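Local coordinates for alkyl hydroperoxide reductase AhpD (Legionella pneumophila, PDB 5DIK), which probably acts as a CxxC-dependent alkylhydroperoxidase of the carboxymuconolactone decarboxylase family, reducing organic hydroperoxides in antioxidant defence, at the interface of chains A and B and the interface of chains A and C. Coordinates in Å, arbitrary orientation; residue numbers count along the deposited sequence, not the author numbering. Chains: chain A/B/C, Alkyl hydroperoxide reductase AhpD.

Contact 1: the interface of chains A and B. Residues chain A 68, 103-104, 107-108; chain B 67-70, 72.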
# COMPACT_ATOMS: atom_id res chain seq x y z
N GLN A 68 -0.51 7.11 -4.66
CA GLN A 68 -1.64 7.96 -4.26
C GLN A 68 -1.19 9.10 -3.36
O GLN A 68 -1.82 9.40 -2.37
CB GLN A 68 -2.73 7.11 -3.56
CG GLN A 68 -3.16 5.94 -4.42
CD GLN A 68 -4.22 5.02 -3.80
OE1 GLN A 68 -4.55 3.99 -4.39
NE2 GLN A 68 -4.73 5.36 -2.62
N GLY A 103 -8.98 1.04 -10.71
CA GLY A 103 -9.83 2.22 -10.38
C GLY A 103 -9.14 3.29 -9.55
O GLY A 103 -9.16 4.48 -9.92
N PRO A 104 -8.50 2.90 -8.44
CA PRO A 104 -7.82 3.89 -7.62
C PRO A 104 -6.75 4.69 -8.36
O PRO A 104 -6.67 5.93 -8.20
CB PRO A 104 -7.21 3.05 -6.49
CG PRO A 104 -8.19 1.94 -6.36
CD PRO A 104 -8.60 1.60 -7.75
N MET A 107 -8.28 7.37 -10.50
CA MET A 107 -8.59 8.56 -9.68
C MET A 107 -7.39 9.50 -9.47
O MET A 107 -7.50 10.73 -9.61
CB MET A 107 -9.11 8.17 -8.30
CG MET A 107 -10.30 7.24 -8.27
SD MET A 107 -11.82 7.91 -9.03
CE MET A 107 -11.72 7.34 -10.70
N TYR A 108 -6.22 8.94 -9.17
CA TYR A 108 -5.03 9.75 -9.05
C TYR A 108 -4.44 10.19 -10.38
O TYR A 108 -3.71 11.20 -10.44
CB TYR A 108 -3.99 9.05 -8.12
CG TYR A 108 -4.48 9.14 -6.70
CD1 TYR A 108 -4.24 10.26 -5.93
CD2 TYR A 108 -5.28 8.12 -6.16
CE1 TYR A 108 -4.73 10.37 -4.65
CE2 TYR A 108 -5.80 8.23 -4.89
CZ TYR A 108 -5.52 9.35 -4.14
OH TYR A 108 -6.02 9.44 -2.85
N LYS B 67 -7.92 0.90 0.23
CA LYS B 67 -6.96 1.66 -0.59
C LYS B 67 -6.87 3.15 -0.20
O LYS B 67 -6.14 3.89 -0.84
CB LYS B 67 -7.35 1.56 -2.08
CG LYS B 67 -7.26 0.16 -2.68
CD LYS B 67 -5.82 -0.32 -2.76
CE LYS B 67 -4.99 0.28 -3.89
NZ LYS B 67 -3.57 -0.15 -3.72
N GLN B 68 -7.69 3.59 0.74
CA GLN B 68 -7.62 4.95 1.26
C GLN B 68 -7.78 5.98 0.14
O GLN B 68 -7.04 6.98 0.08
CB GLN B 68 -6.29 5.17 2.03
CG GLN B 68 -6.12 4.14 3.13
CD GLN B 68 -4.84 4.26 3.94
OE1 GLN B 68 -4.57 3.41 4.79
NE2 GLN B 68 -4.05 5.27 3.69
N CYS B 69 -8.78 5.75 -0.72
CA CYS B 69 -8.96 6.53 -1.93
C CYS B 69 -10.26 7.35 -1.86
O CYS B 69 -11.33 6.82 -2.09
CB CYS B 69 -8.97 5.61 -3.13
SG CYS B 69 -9.12 6.56 -4.67
N PRO B 70 -10.16 8.65 -1.53
CA PRO B 70 -11.37 9.47 -1.37
C PRO B 70 -12.23 9.51 -2.62
O PRO B 70 -13.44 9.46 -2.54
CB PRO B 70 -10.81 10.86 -1.06
CG PRO B 70 -9.50 10.59 -0.40
CD PRO B 70 -8.95 9.41 -1.17
N CYS B 72 -12.51 7.12 -5.05
CA CYS B 72 -13.25 5.87 -5.17
C CYS B 72 -14.35 5.83 -4.10
O CYS B 72 -15.43 5.32 -4.38
CB CYS B 72 -12.36 4.65 -4.99
SG CYS B 72 -11.32 4.32 -6.40
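The CxxC redox motif of this AhpD-like fold, B:Cys69 to B:Cys72, packs its two sulfurs against A:Pro104, A:Met107 and A:Tyr108 on helix 102-120 of the neighbouring subunit. B:Cys72 SG rests over the surface formed by A:Pro104 and A:Met107, 3.6 Å from A:Met107 CG. A:Pro104 CA lies 3.7 Å from the same SG of B:Cys72. With CG anti to the carbonyl carbon (chi1 -54°), the CG methylene of A:Met107 is turned to the two sulfurs, and SD continues past B:Cys72 towards its backbone N. B:Cys69 SG, held anti to its own backbone N (chi1 -178°), reaches forward to A:Tyr108, 3.7 Å from ring carbon CE2. The sulfurs B:Cys69 SG and B:Cys72 SG stand 3.6 Å apart in chain B, too far for a bond, although a disulfide between these two cysteines is seen in this crystal structure. At the start of helix 70-82, the backbone N of B:Cys72 donates a nearly straight 3.4 Å hydrogen bond to B:Cys69 SG. B:Lys67, two residues before the motif, is crossed at about a right angle by the extended A:Gln68, whose amide NE2 donates to the backbone B:Lys67 O at 2.7 Å. The acceptor lies near the amide plane, and the nitrogen approaches almost along the C=O axis (170°). A:Gln68 CB also lies over the rim of one face of the A:Tyr108 ring. The phenol OH of A:Tyr108 meets B:Pro70 CD at 3.4 Å, the side chains crossing at about a right angle.

Contact 2: the interface of chains A and C. Residues chain A 62, 66, 97, 100-101; chain C 63, 67.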
# COMPACT_ATOMS: atom_id res chain seq x y z
N ALA A 62 4.50 8.11 -12.53
CA ALA A 62 3.78 6.84 -12.42
C ALA A 62 3.75 6.30 -11.00
O ALA A 62 2.69 5.88 -10.52
CB ALA A 62 4.34 5.80 -13.37
N ALA A 66 0.67 5.69 -8.42
CA ALA A 66 0.49 4.37 -7.80
C ALA A 66 0.50 4.45 -6.28
O ALA A 66 -0.26 3.75 -5.65
CB ALA A 66 1.55 3.39 -8.27
N ALA A 97 0.05 3.43 -15.20
CA ALA A 97 -0.37 3.41 -13.80
C ALA A 97 -1.77 2.79 -13.67
O ALA A 97 -2.01 2.01 -12.75
CB ALA A 97 -0.36 4.82 -13.23
N MET A 100 -1.67 -0.92 -14.06
CA MET A 100 -1.08 -1.57 -12.86
C MET A 100 -1.77 -1.20 -11.54
O MET A 100 -1.25 -1.51 -10.48
CB MET A 100 0.40 -1.19 -12.76
CG MET A 100 1.19 -1.64 -13.96
SD MET A 100 1.38 -3.40 -13.82
CE MET A 100 2.69 -3.42 -12.55
N GLY A 101 -2.91 -0.52 -11.59
CA GLY A 101 -3.55 -0.08 -10.36
C GLY A 101 -5.06 -0.06 -10.37
O GLY A 101 -5.66 0.06 -9.33
N LEU C 63 6.76 0.18 -11.23
CA LEU C 63 5.50 -0.00 -10.53
C LEU C 63 5.42 -1.38 -9.86
O LEU C 63 4.92 -1.51 -8.75
CB LEU C 63 4.33 0.13 -11.52
CG LEU C 63 4.07 1.54 -12.01
CD1 LEU C 63 3.20 1.55 -13.26
CD2 LEU C 63 3.37 2.31 -10.93
N LYS C 67 5.01 -1.88 -5.97
CA LYS C 67 3.91 -2.69 -5.47
C LYS C 67 4.36 -4.01 -4.83
O LYS C 67 3.53 -4.75 -4.37
CB LYS C 67 2.94 -3.01 -6.60
CG LYS C 67 2.18 -1.81 -7.21
CD LYS C 67 1.08 -1.19 -6.35
CE LYS C 67 -0.18 -0.81 -7.16
NZ LYS C 67 0.02 -0.16 -8.49
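C:Leu63, in the last turn of helix 53-66, and C:Lys67, the first residue beyond it, reach into a surface of chain A built from the same helix and from helix 87-99 with the loop after it. The two methyls of C:Leu63 divide the apolar work. Branch CD2 presses on the A:Ala66 methyl, with CD2 to CB at 3.4 Å, a pair tighter than usual for carbon. The same methyl also lies 3.7 Å from the backbone A:Ala62 O, so it sits against one turn of the opposing helix. Branch CD1 turns to the other wall, where it touches A:Met100 CG at 3.8 Å and faces A:Ala97 CA at 4.1 Å. A:Met100 and C:Leu63 cross obliquely. The methionine is bent at chi2 and chi3, which curls its terminal CE back to C:Leu63 CB at 4.0 Å.

Beside this apolar patch, C:Lys67 supplies the polar bond: its side-chain amine NZ donates to the backbone A:Met100 O at 2.7 Å. The nitrogen stands above the carbonyl plane, at a C=O...N angle of 135°, and is not aligned with a lone pair. Bends at chi2, chi3 and chi4, the last -42°, fold the tip towards this oxygen, with the A:Ala66 methyl alongside NZ at 3.9 Å.

Further out, backbone elements set these groups in place. A:Met100 lies just past helix 87-99, and its carbonyl is presented from the loop leading through A:Gly101 to helix 102-120. The small side chains of A:Ala62, A:Ala66 and A:Ala97 probably allow C:Leu63 to come close to the helix backbones. Because this interface is two-fold symmetric, the same contacts recur with chains A and C exchanged. The paired set probably helps hold two subunits together within the six-chain assembly, combining close alanine-leucine packing with a lysine clamp on a loop carbonyl.

Contact 1 and contact 2 lie about 12 Å apart, measured between the centres of their C-alpha atoms, on neighbouring faces of chain A. The connection between helices 53-66 and 70-82 takes part in both: residue 67 gives its backbone carbonyl to contact 1 and its side-chain amine to contact 2, in different copies. In chain A, helix 53-66 ends at A:Ala66 in contact 2, shortly before A:Gln68 in contact 1. Likewise A:Met100 and A:Gly101 lead, one residue on, into A:Gly103 and A:Pro104 at the start of helix 102-120. The two-fold packing of contact 2 may therefore help position the segments that meet the neighbouring CxxC motif, tying assembly to the redox site.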